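Long-range contacts in copper-containing nitrite reductase (Thermus scotoductus, PDB 6HBE), which probably catalyses the one-electron reduction of nitrite to nitric oxide, as a copper-dependent homotrimer: residues His75-His80 and Arg88-Val93; His64-Asn69 and Thr98-Phe103; Thr25-Ser30 and Arg68-Val73; Phe131-Val136 and Tyr157-Glu162; Pro108-Tyr113 and Ser246-Ile251. All coordinates share one frame; numbering follows the deposited sequence.

Contact 1 of 5, residues His75-His80 and Arg88-Val93; sequences HGLSIH and RFLGNV. With CU (copper (II) ion), chain N; CU (copper (II) ion), chain M.
The tight end of this contact is backbone against backbone. His75 and Val93 form a single antiparallel hydrogen-bonded pair, with His75 N to Val93 O at 3.1 Å and Val93 N to His75 O at 2.8 Å. Further along, Leu77 N reaches Leu90 O at 3.0 Å, 38° above the carbonyl plane. Gly76 CA lies 3.3 Å from the same Leu90 O, and a CB here would come still closer. In this cupredoxin domain segment 75-80 carries ligands of two coppers. His75 ND1 binds the type 1 copper with Cys115, His125 and Gln130, while its NE2 is hydrogen-bonded to Asp71. His80 NE2 binds the other copper with His114, His267 of a neighbouring subunit and a water hydrogen-bonded to Ser78 OG (2.8 Å). Leu90 CB is still close, 3.3 Å from Leu77 O; its tip packs more loosely, Leu90 CD1 being 4.0 Å from Leu77 CD2 and 4.4 Å from Ile79 CG2. Exposed Arg88 does not touch 75-80; its NH1 is hydrogen-bonded to Glu259 O of a neighbouring subunit.

Contact 2 of 5, residues His64-Asn69 and Thr98-Phe103; sequences HITLRN and TREFSF
Strands 64-69 and 98-103 run antiparallel at 161°, tied by paired backbone hydrogen bonds at Ile65-Phe101 and Leu67-Arg99; the straightest, Ile65 N to Phe101 O, has an angle of 178° at the hydrogen. At the non-hydrogen-bonded pairs, polar side chains meet on the face of His64, Thr66 and Arg68. Glu100 shows how. Its CB rises on this face beside Thr66, CG lies anti to the carbonyl carbon, and a bend at chi2 (-69°) folds the chain toward the partner strand. CD then comes within 3.4 Å of Thr66 OG1. OE1 accepts a hydrogen bond from Thr66 OG1 (2.7 Å) through its syn lone pair, and another from a water that also donates to Ile65 O. OE2 lies against the methyl, 3.5 Å from Thr66 CG2. His23 NE2 is a second partner of Thr66 OG1. Thr66 CG2 also lies 3.4 Å above the plane of the Arg68 guanidinium, offset toward its rim. At the far end, Ser102 OG is hydrogen-bonded to His64 ND1 at the ring edge, 2.6 Å. Ile65 and Leu67 point to the opposite face and pack on Leu77. The antiparallel ladder with alternating faces is that of neighbouring strands in a cupredoxin beta-sandwich.

Contact 3 of 5, residues Thr25-Ser30 and Arg68-Val73; sequences TLEARS and RNLDNV
Residues 25-30 and 68-71 run parallel, 6° apart, joined by Arg68 N to Leu26 O, Ala28 N to Arg68 O and Leu70 N to Ala28 O, each 2.9 Å. The chain leaves the strand at Asn69, whose CG lies anti to its backbone N. OD1 accepts Asp71 N at 2.8 Å, an Asx turn, while ND2 donates almost straight to Val73 O at 2.9 Å and also serves Val93 O. An alanine here would lose both ends of the amide and would probably loosen the turn that leads to copper ligand His75. Glu27 and Arg68 lie side by side with their flat groups 82° apart, but Glu27 OE2 to Arg68 NE, 4.3 Å, exceeds a salt bridge; instead, a water links Arg68 NH2 to Thr25 OG1. Ser30 OG lies 3.1 Å from both Asp71 OD1 and Asp71 OD2, and its proton could go to either. Because Asp71 OD2 is hydrogen-bonded to His75 NE2, this second-shell carboxylate probably orients and polarises the imidazole on the type 1 copper.

Contact 4 of 5, residues Phe131-Val136 and Tyr157-Glu162; sequences FGMIVV and YIIQSE
The axes of strands 131-136 and 157-162 pass 8.3 Å apart at 148°, with no hydrogen bond between them, so the contact is made by side chains, against each other and the backbone. Met133 has the largest share, closely followed by Ile159. Met133 CB touches Ile159 CD1 at 3.9 Å as the two chains slide past each other. The bend at chi3 (-62°) brings Met133 CE to 3.7 Å from Ile158 O. SD meets the Tyr157 ring obliquely, 5.4 Å from its centroid, in a Met-aromatic contact. The Val135 and Tyr157 side chains cross at about a right angle, Val135 CG2 3.9 Å from Tyr157 CE2. At the other end Phe131, with CG in the crowded position between N and the carbonyl carbon (chi1 44°), brings its CZ to 3.5 Å from Ser161 CB. The contact is buried. Two sheets pack face to face, joining the first cupredoxin domain to the second: strand 131-137 sits between 55-58 and 109-114, strand 154-163 between 177-180 and 199-208, and Leu205 packs on Met133 and Val207 on Phe131.

Contact 5 of 5, residues Pro108-Tyr113 and Ser246-Ile251; sequences PGVFMY and SDSWVI
Two cupredoxin domains of one chain meet here, strand 109-113 of the first lying roughly antiparallel to strand 248-251 of the second. The axes pass 6.7 Å apart at 149°, wider than the spacing of paired strands, and no backbone-backbone hydrogen bond joins them; the two strands belong to different sheets that come close here. One hydrogen bond spans the segments: Ser248 OG donates to Val110 O at 2.7 Å, in the carbonyl plane and on a lone pair. The hydroxyl gets there because OG takes the crowded position between backbone N and carbonyl carbon (chi1 69°). Val110 O accepts from two donors, the second being Gln239 NE2 of a neighbouring subunit, across the trimer interface. An alanine in place of Ser248 would remove the hydroxyl and would probably leave that buried oxygen more dependent on the neighbouring subunit. The apolar contacts centre on the branched Val110 side chain. Its CG1 packs at 3.8 Å on Ser248 CB, while CG2, anti to the carbonyl carbon, meets Val250 CG2 at 3.8 Å as the two valines cross obliquely. Sulfur packing closes the other end, near the copper bound by His80 and His114. Ser246, itself against His80, meets the extended Met112 side chain at two points along it, Ser246 OG lying 3.7 Å from Met112 CB and 3.7 Å from Met112 SD.

From the N terminus, contact 3 closes first, bringing 68-73 back beside 25-30. Contact 2 opens on the same strand, sharing Arg68 and Asn69, so its loop from 64-69 to 98-103 starts before contact 3 has ended; strand 62-69 therefore lies between 21-36 and 98-104. Contact 1 is nested inside that loop and joins its copper-ligand segment to the short helix before 98-104. Contact 5 spans the longest loop, from 108-113 to 246-251, with contact 4 nested within it. These two tie the first cupredoxin domain to the second. Neighbouring strands 109-114 and 78-79 link contact 5 to contact 1 through a probable hydrogen bond, His80 N to Met112 O, 3.0 Å.

Contact 1 of 5, residues His75-His80 and Arg88-Val93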
# COMPACT_ATOMS: atom_id res chain seq x y z
N HIS C 75 -1.57 -12.18 26.98
CA HIS C 75 -0.55 -11.45 26.21
C HIS C 75 0.64 -12.40 26.04
O HIS C 75 0.51 -13.61 26.26
CB HIS C 75 -0.15 -10.13 26.92
CG HIS C 75 -1.23 -9.10 26.91
ND1 HIS C 75 -1.61 -8.43 25.77
CD2 HIS C 75 -2.01 -8.61 27.91
CE1 HIS C 75 -2.61 -7.61 26.05
NE2 HIS C 75 -2.86 -7.70 27.34
N GLY C 76 1.78 -11.87 25.62
CA GLY C 76 2.96 -12.68 25.43
C GLY C 76 4.07 -11.82 24.90
O GLY C 76 3.97 -10.60 24.95
N LEU C 77 5.14 -12.44 24.39
CA LEU C 77 6.28 -11.68 23.86
C LEU C 77 7.08 -12.49 22.83
O LEU C 77 7.39 -13.68 23.03
CB LEU C 77 7.22 -11.27 25.00
CG LEU C 77 8.51 -10.48 24.69
CD1 LEU C 77 8.13 -9.06 24.28
CD2 LEU C 77 9.44 -10.45 25.91
N SER C 78 7.42 -11.80 21.73
CA SER C 78 8.47 -12.20 20.82
C SER C 78 9.59 -11.17 20.85
O SER C 78 9.33 -9.98 20.92
CB SER C 78 7.92 -12.32 19.37
OG SER C 78 9.01 -12.60 18.49
N ILE C 79 10.84 -11.63 20.78
CA ILE C 79 12.00 -10.75 20.88
C ILE C 79 13.03 -11.15 19.83
O ILE C 79 13.70 -12.20 19.95
CB ILE C 79 12.57 -10.71 22.34
CG1 ILE C 79 13.81 -9.82 22.44
CG2 ILE C 79 12.84 -12.11 22.90
CD1 ILE C 79 13.94 -9.16 23.80
N HIS C 80 13.18 -10.31 18.79
CA HIS C 80 13.89 -10.73 17.58
C HIS C 80 15.40 -10.89 17.78
O HIS C 80 16.04 -11.48 16.93
CB HIS C 80 13.62 -9.79 16.37
CG HIS C 80 12.20 -9.77 15.88
ND1 HIS C 80 11.82 -9.03 14.77
CD2 HIS C 80 11.08 -10.40 16.30
CE1 HIS C 80 10.52 -9.17 14.57
NE2 HIS C 80 10.04 -10.01 15.48
N ARG C 88 7.40 -21.17 23.32
CA ARG C 88 7.11 -22.12 24.44
C ARG C 88 7.25 -21.44 25.80
O ARG C 88 6.53 -21.78 26.75
CB ARG C 88 8.07 -23.32 24.43
CG ARG C 88 7.79 -24.39 23.38
CD ARG C 88 8.91 -25.43 23.34
NE ARG C 88 9.11 -26.08 24.63
CZ ARG C 88 10.21 -26.72 25.02
NH1 ARG C 88 11.27 -26.85 24.23
NH2 ARG C 88 10.26 -27.25 26.23
N PHE C 89 8.18 -20.49 25.88
CA PHE C 89 8.58 -19.86 27.13
C PHE C 89 7.90 -18.52 27.36
O PHE C 89 7.64 -18.17 28.50
CB PHE C 89 10.10 -19.72 27.17
CG PHE C 89 10.82 -21.01 26.90
CD1 PHE C 89 10.74 -22.07 27.81
CD2 PHE C 89 11.52 -21.21 25.72
CE1 PHE C 89 11.37 -23.29 27.55
CE2 PHE C 89 12.17 -22.42 25.46
CZ PHE C 89 12.08 -23.47 26.38
N LEU C 90 7.56 -17.78 26.28
CA LEU C 90 6.99 -16.43 26.39
C LEU C 90 5.63 -16.25 25.73
O LEU C 90 5.08 -15.14 25.76
CB LEU C 90 7.97 -15.43 25.75
CG LEU C 90 9.34 -15.25 26.43
CD1 LEU C 90 10.27 -14.38 25.59
CD2 LEU C 90 9.19 -14.64 27.81
N GLY C 91 5.06 -17.30 25.16
CA GLY C 91 3.74 -17.21 24.56
C GLY C 91 2.62 -17.58 25.49
O GLY C 91 2.85 -18.26 26.50
N ASN C 92 1.41 -17.14 25.15
CA ASN C 92 0.17 -17.55 25.83
C ASN C 92 0.21 -17.30 27.34
O ASN C 92 -0.06 -18.21 28.18
CB ASN C 92 -0.15 -19.03 25.51
CG ASN C 92 -1.58 -19.42 25.79
OD1 ASN C 92 -2.48 -18.59 25.88
ND2 ASN C 92 -1.80 -20.71 25.92
N VAL C 93 0.53 -16.06 27.69
CA VAL C 93 0.74 -15.67 29.08
C VAL C 93 -0.59 -15.20 29.63
O VAL C 93 -1.09 -14.14 29.28
CB VAL C 93 1.83 -14.59 29.21
CG1 VAL C 93 2.09 -14.25 30.68
CG2 VAL C 93 3.11 -15.08 28.54
CU CU N . -0.85 -8.53 23.86
CU CU M . 8.07 -10.58 15.24
O HOH W 1 8.09 -12.45 15.80

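Contact 2 of 5, residues His64-Asn69 and Thr98-Phe103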
# COMPACT_ATOMS: atom_id res chain seq x y z
N HIS C 64 18.32 -11.53 30.53
CA HIS C 64 17.24 -12.13 31.30
C HIS C 64 16.05 -11.22 31.12
O HIS C 64 16.17 -10.02 31.37
CB HIS C 64 17.57 -12.22 32.82
CG HIS C 64 18.80 -13.02 33.16
ND1 HIS C 64 18.84 -14.40 33.09
CD2 HIS C 64 20.03 -12.64 33.59
CE1 HIS C 64 20.04 -14.83 33.43
NE2 HIS C 64 20.78 -13.78 33.76
N ILE C 65 14.91 -11.78 30.71
CA ILE C 65 13.64 -11.07 30.63
C ILE C 65 12.67 -11.58 31.70
O ILE C 65 12.51 -12.80 31.88
CB ILE C 65 12.95 -11.30 29.24
CG1 ILE C 65 13.84 -10.86 28.08
CG2 ILE C 65 11.56 -10.64 29.21
CD1 ILE C 65 14.17 -9.37 28.06
N THR C 66 11.99 -10.66 32.38
CA THR C 66 10.88 -10.98 33.24
C THR C 66 9.67 -10.36 32.60
O THR C 66 9.65 -9.17 32.40
CB THR C 66 11.05 -10.42 34.68
OG1 THR C 66 12.14 -11.10 35.31
CG2 THR C 66 9.82 -10.62 35.51
N LEU C 67 8.69 -11.18 32.21
CA LEU C 67 7.47 -10.69 31.61
C LEU C 67 6.31 -10.88 32.55
O LEU C 67 6.04 -12.02 32.96
CB LEU C 67 7.22 -11.45 30.31
CG LEU C 67 5.86 -11.22 29.61
CD1 LEU C 67 5.76 -9.78 29.10
CD2 LEU C 67 5.70 -12.21 28.46
N ARG C 68 5.55 -9.83 32.84
CA ARG C 68 4.41 -9.93 33.73
C ARG C 68 3.16 -9.46 33.01
O ARG C 68 3.21 -8.45 32.33
CB ARG C 68 4.56 -9.06 35.00
CG ARG C 68 5.82 -9.33 35.80
CD ARG C 68 5.90 -8.44 37.05
NE ARG C 68 7.25 -8.49 37.60
CZ ARG C 68 7.78 -9.54 38.25
NH1 ARG C 68 7.07 -10.64 38.50
NH2 ARG C 68 9.05 -9.47 38.68
N ASN C 69 2.06 -10.21 33.14
CA ASN C 69 0.80 -9.79 32.55
C ASN C 69 -0.12 -9.15 33.58
O ASN C 69 -0.73 -9.83 34.42
CB ASN C 69 0.11 -10.97 31.84
CG ASN C 69 -1.15 -10.54 31.12
OD1 ASN C 69 -1.58 -9.38 31.21
ND2 ASN C 69 -1.76 -11.47 30.38
N THR C 98 3.47 -14.69 35.36
CA THR C 98 4.84 -14.24 35.12
C THR C 98 5.65 -15.32 34.38
O THR C 98 5.50 -16.52 34.63
CB THR C 98 5.55 -13.88 36.46
OG1 THR C 98 4.88 -12.78 37.06
CG2 THR C 98 6.99 -13.44 36.25
N ARG C 99 6.51 -14.90 33.44
CA ARG C 99 7.52 -15.80 32.87
C ARG C 99 8.90 -15.22 33.03
O ARG C 99 9.08 -14.01 33.03
CB ARG C 99 7.28 -16.06 31.37
CG ARG C 99 5.87 -16.56 31.01
CD ARG C 99 5.61 -18.03 31.36
NE ARG C 99 4.21 -18.38 31.07
CZ ARG C 99 3.73 -18.65 29.86
NH1 ARG C 99 4.54 -18.68 28.79
NH2 ARG C 99 2.44 -18.91 29.69
N GLU C 100 9.89 -16.10 33.11
CA GLU C 100 11.30 -15.74 33.19
C GLU C 100 11.95 -16.45 32.02
O GLU C 100 11.67 -17.63 31.82
CB GLU C 100 11.91 -16.28 34.50
CG GLU C 100 11.23 -15.81 35.78
CD GLU C 100 11.43 -14.33 36.07
OE1 GLU C 100 12.35 -13.74 35.48
OE2 GLU C 100 10.65 -13.76 36.87
N PHE C 101 12.79 -15.75 31.26
CA PHE C 101 13.49 -16.31 30.10
C PHE C 101 14.87 -15.66 29.89
O PHE C 101 15.03 -14.44 30.02
CB PHE C 101 12.59 -16.13 28.86
CG PHE C 101 13.19 -16.63 27.56
CD1 PHE C 101 13.22 -17.99 27.26
CD2 PHE C 101 13.68 -15.73 26.63
CE1 PHE C 101 13.75 -18.45 26.07
CE2 PHE C 101 14.22 -16.18 25.42
CZ PHE C 101 14.25 -17.54 25.14
N SER C 102 15.87 -16.46 29.58
CA SER C 102 17.20 -15.95 29.24
C SER C 102 17.66 -16.43 27.88
O SER C 102 17.34 -17.55 27.50
CB SER C 102 18.22 -16.39 30.30
OG SER C 102 17.67 -16.18 31.59
N PHE C 103 18.44 -15.59 27.19
CA PHE C 103 19.11 -15.93 25.93
C PHE C 103 20.41 -15.16 25.82
O PHE C 103 20.57 -14.18 26.52
CB PHE C 103 18.20 -15.64 24.70
CG PHE C 103 17.85 -14.19 24.51
CD1 PHE C 103 16.81 -13.61 25.22
CD2 PHE C 103 18.57 -13.39 23.62
CE1 PHE C 103 16.49 -12.26 25.06
CE2 PHE C 103 18.25 -12.04 23.44
CZ PHE C 103 17.21 -11.48 24.16
O HOH W 2 14.75 -13.65 33.90

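Contact 3 of 5, residues Thr25-Ser30 and Arg68-Val73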
# COMPACT_ATOMS: atom_id res chain seq x y z
N THR C 25 12.48 -5.90 32.79
CA THR C 25 11.12 -6.26 33.14
C THR C 25 10.11 -5.58 32.19
O THR C 25 10.12 -4.36 32.05
CB THR C 25 10.78 -5.93 34.60
OG1 THR C 25 11.72 -6.60 35.46
CG2 THR C 25 9.37 -6.44 34.95
N LEU C 26 9.31 -6.39 31.50
CA LEU C 26 8.20 -5.88 30.68
C LEU C 26 6.85 -6.24 31.28
O LEU C 26 6.61 -7.41 31.62
CB LEU C 26 8.31 -6.43 29.24
CG LEU C 26 9.57 -6.05 28.47
CD1 LEU C 26 9.66 -6.78 27.15
CD2 LEU C 26 9.64 -4.54 28.23
N GLU C 27 5.94 -5.26 31.34
CA GLU C 27 4.64 -5.41 31.93
C GLU C 27 3.51 -5.14 30.92
O GLU C 27 3.25 -3.99 30.55
CB GLU C 27 4.50 -4.48 33.15
CG GLU C 27 5.55 -4.75 34.23
CD GLU C 27 5.26 -4.04 35.55
OE1 GLU C 27 4.66 -2.94 35.52
OE2 GLU C 27 5.64 -4.58 36.61
N ALA C 28 2.83 -6.21 30.49
CA ALA C 28 1.73 -6.08 29.54
C ALA C 28 0.49 -5.47 30.19
O ALA C 28 0.05 -5.93 31.27
CB ALA C 28 1.39 -7.43 28.89
N ARG C 29 -0.09 -4.46 29.53
CA ARG C 29 -1.29 -3.76 30.03
C ARG C 29 -2.16 -3.13 28.94
O ARG C 29 -1.76 -3.06 27.79
CB ARG C 29 -0.91 -2.71 31.05
CG ARG C 29 0.30 -1.89 30.68
CD ARG C 29 0.95 -1.35 31.93
NE ARG C 29 -0.00 -0.53 32.66
CZ ARG C 29 0.28 0.14 33.77
NH1 ARG C 29 1.51 0.13 34.30
NH2 ARG C 29 -0.70 0.85 34.33
N SER C 30 -3.37 -2.73 29.33
CA SER C 30 -4.26 -1.89 28.55
C SER C 30 -3.90 -0.44 28.85
O SER C 30 -3.71 -0.09 30.02
CB SER C 30 -5.71 -2.10 28.97
OG SER C 30 -6.22 -3.25 28.35
N ARG C 68 5.55 -9.83 32.84
CA ARG C 68 4.41 -9.93 33.73
C ARG C 68 3.16 -9.46 33.01
O ARG C 68 3.21 -8.45 32.33
CB ARG C 68 4.56 -9.06 35.00
CG ARG C 68 5.82 -9.33 35.80
CD ARG C 68 5.90 -8.44 37.05
NE ARG C 68 7.25 -8.49 37.60
CZ ARG C 68 7.78 -9.54 38.25
NH1 ARG C 68 7.07 -10.64 38.50
NH2 ARG C 68 9.05 -9.47 38.68
N ASN C 69 2.06 -10.21 33.14
CA ASN C 69 0.80 -9.79 32.55
C ASN C 69 -0.12 -9.15 33.58
O ASN C 69 -0.73 -9.83 34.42
CB ASN C 69 0.11 -10.97 31.84
CG ASN C 69 -1.15 -10.54 31.12
OD1 ASN C 69 -1.58 -9.38 31.21
ND2 ASN C 69 -1.76 -11.47 30.38
N LEU C 70 -0.27 -7.83 33.47
CA LEU C 70 -1.04 -7.02 34.39
C LEU C 70 -2.45 -6.75 33.88
O LEU C 70 -3.23 -6.10 34.57
CB LEU C 70 -0.29 -5.71 34.70
CG LEU C 70 0.65 -5.70 35.91
CD1 LEU C 70 1.59 -6.89 35.99
CD2 LEU C 70 1.44 -4.40 35.97
N ASP C 71 -2.79 -7.29 32.71
CA ASP C 71 -4.09 -7.05 32.09
C ASP C 71 -5.10 -8.17 32.42
O ASP C 71 -4.73 -9.18 33.00
CB ASP C 71 -3.91 -6.99 30.56
CG ASP C 71 -4.92 -6.11 29.85
OD1 ASP C 71 -5.80 -5.50 30.49
OD2 ASP C 71 -4.82 -6.01 28.59
N ASN C 72 -6.35 -7.99 31.97
CA ASN C 72 -7.43 -9.00 32.06
C ASN C 72 -7.58 -9.93 30.83
O ASN C 72 -8.47 -10.77 30.84
CB ASN C 72 -8.79 -8.31 32.35
CG ASN C 72 -9.21 -7.30 31.26
OD1 ASN C 72 -8.37 -6.71 30.60
ND2 ASN C 72 -10.50 -7.09 31.10
N VAL C 73 -6.73 -9.77 29.79
CA VAL C 73 -6.63 -10.75 28.69
C VAL C 73 -5.20 -11.25 28.55
O VAL C 73 -4.25 -10.63 29.06
CB VAL C 73 -7.14 -10.21 27.33
CG1 VAL C 73 -8.56 -9.67 27.45
CG2 VAL C 73 -6.21 -9.14 26.73
O HOH W 3 11.06 -7.60 38.01
O HOH W 4 -4.17 -3.11 32.16

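Contact 4 of 5, residues Phe131-Val136 and Tyr157-Glu162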
# COMPACT_ATOMS: atom_id res chain seq x y z
N PHE C 131 4.73 -2.85 21.10
CA PHE C 131 6.02 -3.06 20.43
C PHE C 131 7.10 -2.16 21.01
O PHE C 131 6.77 -1.18 21.68
CB PHE C 131 5.91 -2.80 18.90
CG PHE C 131 5.14 -1.56 18.56
CD1 PHE C 131 5.69 -0.29 18.73
CD2 PHE C 131 3.84 -1.66 18.10
CE1 PHE C 131 4.95 0.85 18.45
CE2 PHE C 131 3.11 -0.53 17.80
CZ PHE C 131 3.67 0.74 17.98
N GLY C 132 8.37 -2.51 20.76
CA GLY C 132 9.52 -1.70 21.13
C GLY C 132 10.82 -2.17 20.49
O GLY C 132 10.79 -3.04 19.60
N MET C 133 11.94 -1.60 20.92
CA MET C 133 13.28 -1.87 20.38
C MET C 133 14.24 -2.49 21.41
O MET C 133 14.29 -2.05 22.57
CB MET C 133 13.91 -0.54 19.87
CG MET C 133 15.35 -0.57 19.34
SD MET C 133 16.08 1.08 18.99
CE MET C 133 14.99 1.72 17.70
N ILE C 134 15.05 -3.46 20.96
CA ILE C 134 16.23 -3.93 21.69
C ILE C 134 17.42 -3.80 20.76
O ILE C 134 17.37 -4.28 19.61
CB ILE C 134 16.12 -5.37 22.31
CG1 ILE C 134 17.48 -5.80 22.92
CG2 ILE C 134 15.68 -6.41 21.31
CD1 ILE C 134 17.40 -7.00 23.84
N VAL C 135 18.45 -3.10 21.25
CA VAL C 135 19.70 -2.88 20.55
C VAL C 135 20.80 -3.76 21.14
O VAL C 135 20.98 -3.81 22.38
CB VAL C 135 20.18 -1.41 20.66
CG1 VAL C 135 21.50 -1.20 19.93
CG2 VAL C 135 19.12 -0.45 20.12
N VAL C 136 21.55 -4.40 20.25
CA VAL C 136 22.74 -5.21 20.56
C VAL C 136 23.95 -4.54 19.92
O VAL C 136 24.17 -4.63 18.72
CB VAL C 136 22.60 -6.68 20.09
CG1 VAL C 136 23.81 -7.52 20.49
CG2 VAL C 136 21.34 -7.31 20.65
N TYR C 157 17.77 7.24 18.93
CA TYR C 157 17.03 5.98 18.76
C TYR C 157 15.59 6.31 18.36
O TYR C 157 14.87 7.02 19.10
CB TYR C 157 17.08 5.16 20.04
CG TYR C 157 18.47 4.77 20.55
CD1 TYR C 157 19.17 5.59 21.45
CD2 TYR C 157 19.04 3.55 20.25
CE1 TYR C 157 20.40 5.24 21.98
CE2 TYR C 157 20.27 3.17 20.78
CZ TYR C 157 20.95 4.04 21.65
OH TYR C 157 22.18 3.71 22.19
N ILE C 158 15.19 5.82 17.17
CA ILE C 158 13.90 6.21 16.57
C ILE C 158 13.07 4.99 16.11
O ILE C 158 13.56 4.18 15.32
CB ILE C 158 14.14 7.09 15.30
CG1 ILE C 158 14.98 8.34 15.61
CG2 ILE C 158 12.81 7.50 14.66
CD1 ILE C 158 14.20 9.44 16.30
N ILE C 159 11.81 4.90 16.55
CA ILE C 159 10.83 3.95 15.98
C ILE C 159 9.82 4.73 15.17
O ILE C 159 9.34 5.77 15.64
CB ILE C 159 10.11 3.13 17.07
CG1 ILE C 159 11.04 1.99 17.53
CG2 ILE C 159 8.78 2.57 16.58
CD1 ILE C 159 10.58 1.24 18.78
N GLN C 160 9.53 4.23 13.97
CA GLN C 160 8.37 4.62 13.20
C GLN C 160 7.24 3.63 13.39
O GLN C 160 7.47 2.44 13.23
CB GLN C 160 8.72 4.76 11.70
CG GLN C 160 7.55 5.30 10.88
CD GLN C 160 7.89 5.48 9.39
OE1 GLN C 160 8.94 6.06 9.03
NE2 GLN C 160 7.02 4.96 8.53
N SER C 161 6.02 4.11 13.61
CA SER C 161 4.87 3.21 13.82
C SER C 161 3.57 3.89 13.40
O SER C 161 3.50 5.12 13.31
CB SER C 161 4.78 2.75 15.30
OG SER C 161 4.43 3.82 16.17
N GLU C 162 2.55 3.06 13.17
CA GLU C 162 1.23 3.47 12.66
C GLU C 162 0.16 3.32 13.72
O GLU C 162 0.29 2.48 14.61
CB GLU C 162 0.84 2.58 11.44
CG GLU C 162 1.83 2.63 10.26
CD GLU C 162 2.01 1.32 9.51
OE1 GLU C 162 1.09 0.41 9.51
OE2 GLU C 162 3.14 1.16 8.94

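Contact 5 of 5, residues Pro108-Tyr113 and Ser246-Ile251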
# COMPACT_ATOMS: atom_id res chain seq x y z
N PRO C 108 24.74 -8.84 16.48
CA PRO C 108 24.65 -7.38 16.68
C PRO C 108 23.58 -6.74 15.79
O PRO C 108 23.35 -7.22 14.67
CB PRO C 108 26.05 -6.89 16.32
CG PRO C 108 26.61 -7.90 15.42
CD PRO C 108 25.98 -9.22 15.78
N GLY C 109 22.94 -5.67 16.29
CA GLY C 109 22.01 -4.86 15.50
C GLY C 109 20.84 -4.24 16.24
O GLY C 109 20.87 -4.12 17.47
N VAL C 110 19.80 -3.86 15.48
CA VAL C 110 18.59 -3.20 16.00
C VAL C 110 17.41 -4.13 15.74
O VAL C 110 17.09 -4.41 14.56
CB VAL C 110 18.39 -1.83 15.31
CG1 VAL C 110 17.08 -1.17 15.79
CG2 VAL C 110 19.57 -0.90 15.60
N PHE C 111 16.77 -4.59 16.82
CA PHE C 111 15.75 -5.64 16.77
C PHE C 111 14.41 -5.17 17.33
O PHE C 111 14.34 -4.46 18.33
CB PHE C 111 16.22 -6.88 17.54
CG PHE C 111 17.47 -7.48 16.97
CD1 PHE C 111 17.41 -8.32 15.85
CD2 PHE C 111 18.70 -7.17 17.51
CE1 PHE C 111 18.56 -8.85 15.29
CE2 PHE C 111 19.88 -7.70 16.96
CZ PHE C 111 19.81 -8.54 15.85
N MET C 112 13.32 -5.62 16.69
CA MET C 112 11.97 -5.41 17.23
C MET C 112 11.65 -6.42 18.35
O MET C 112 12.11 -7.58 18.31
CB MET C 112 10.93 -5.60 16.10
CG MET C 112 9.48 -5.15 16.40
SD MET C 112 8.50 -5.26 14.87
CE MET C 112 6.83 -4.95 15.42
N TYR C 113 10.83 -6.00 19.32
CA TYR C 113 10.10 -6.93 20.18
C TYR C 113 8.64 -6.50 20.15
O TYR C 113 8.34 -5.34 19.84
CB TYR C 113 10.69 -7.00 21.64
CG TYR C 113 10.44 -5.79 22.52
CD1 TYR C 113 9.19 -5.59 23.14
CD2 TYR C 113 11.45 -4.85 22.77
CE1 TYR C 113 8.96 -4.51 23.95
CE2 TYR C 113 11.20 -3.74 23.59
CZ TYR C 113 9.95 -3.58 24.17
OH TYR C 113 9.63 -2.50 24.96
N SER C 246 9.40 -4.14 10.39
CA SER C 246 10.46 -4.84 11.18
C SER C 246 11.87 -4.82 10.60
O SER C 246 12.78 -5.47 11.18
CB SER C 246 10.06 -6.28 11.61
OG SER C 246 11.00 -6.80 12.55
N ASP C 247 12.09 -4.09 9.50
CA ASP C 247 13.44 -3.76 9.04
C ASP C 247 14.04 -2.64 9.89
O ASP C 247 13.33 -1.78 10.42
CB ASP C 247 13.46 -3.26 7.57
CG ASP C 247 13.39 -4.38 6.51
OD1 ASP C 247 13.97 -5.49 6.71
OD2 ASP C 247 12.82 -4.06 5.41
N SER C 248 15.35 -2.64 9.99
CA SER C 248 16.09 -1.64 10.79
C SER C 248 17.40 -1.26 10.12
O SER C 248 17.87 -1.97 9.23
CB SER C 248 16.41 -2.19 12.19
OG SER C 248 17.40 -3.26 12.10
N TRP C 249 17.95 -0.12 10.56
CA TRP C 249 19.24 0.40 10.12
C TRP C 249 20.00 1.04 11.27
O TRP C 249 19.37 1.60 12.16
CB TRP C 249 19.07 1.48 9.02
CG TRP C 249 18.54 1.00 7.70
CD1 TRP C 249 17.20 0.95 7.31
CD2 TRP C 249 19.29 0.53 6.58
NE1 TRP C 249 17.10 0.47 6.04
CE2 TRP C 249 18.36 0.21 5.55
CE3 TRP C 249 20.67 0.38 6.33
CZ2 TRP C 249 18.77 -0.25 4.28
CZ3 TRP C 249 21.07 -0.11 5.06
CH2 TRP C 249 20.12 -0.44 4.07
N VAL C 250 21.34 0.95 11.25
CA VAL C 250 22.21 1.95 11.94
C VAL C 250 22.82 2.89 10.88
O VAL C 250 23.26 2.44 9.83
CB VAL C 250 23.30 1.27 12.80
CG1 VAL C 250 24.30 2.28 13.35
CG2 VAL C 250 22.66 0.53 13.96
N ILE C 251 22.77 4.20 11.13
CA ILE C 251 23.23 5.22 10.18
C ILE C 251 24.28 6.11 10.91
O ILE C 251 24.04 6.55 12.03
CB ILE C 251 22.02 6.06 9.72
CG1 ILE C 251 21.05 5.19 8.89
CG2 ILE C 251 22.45 7.30 8.94
CD1 ILE C 251 19.64 5.77 8.85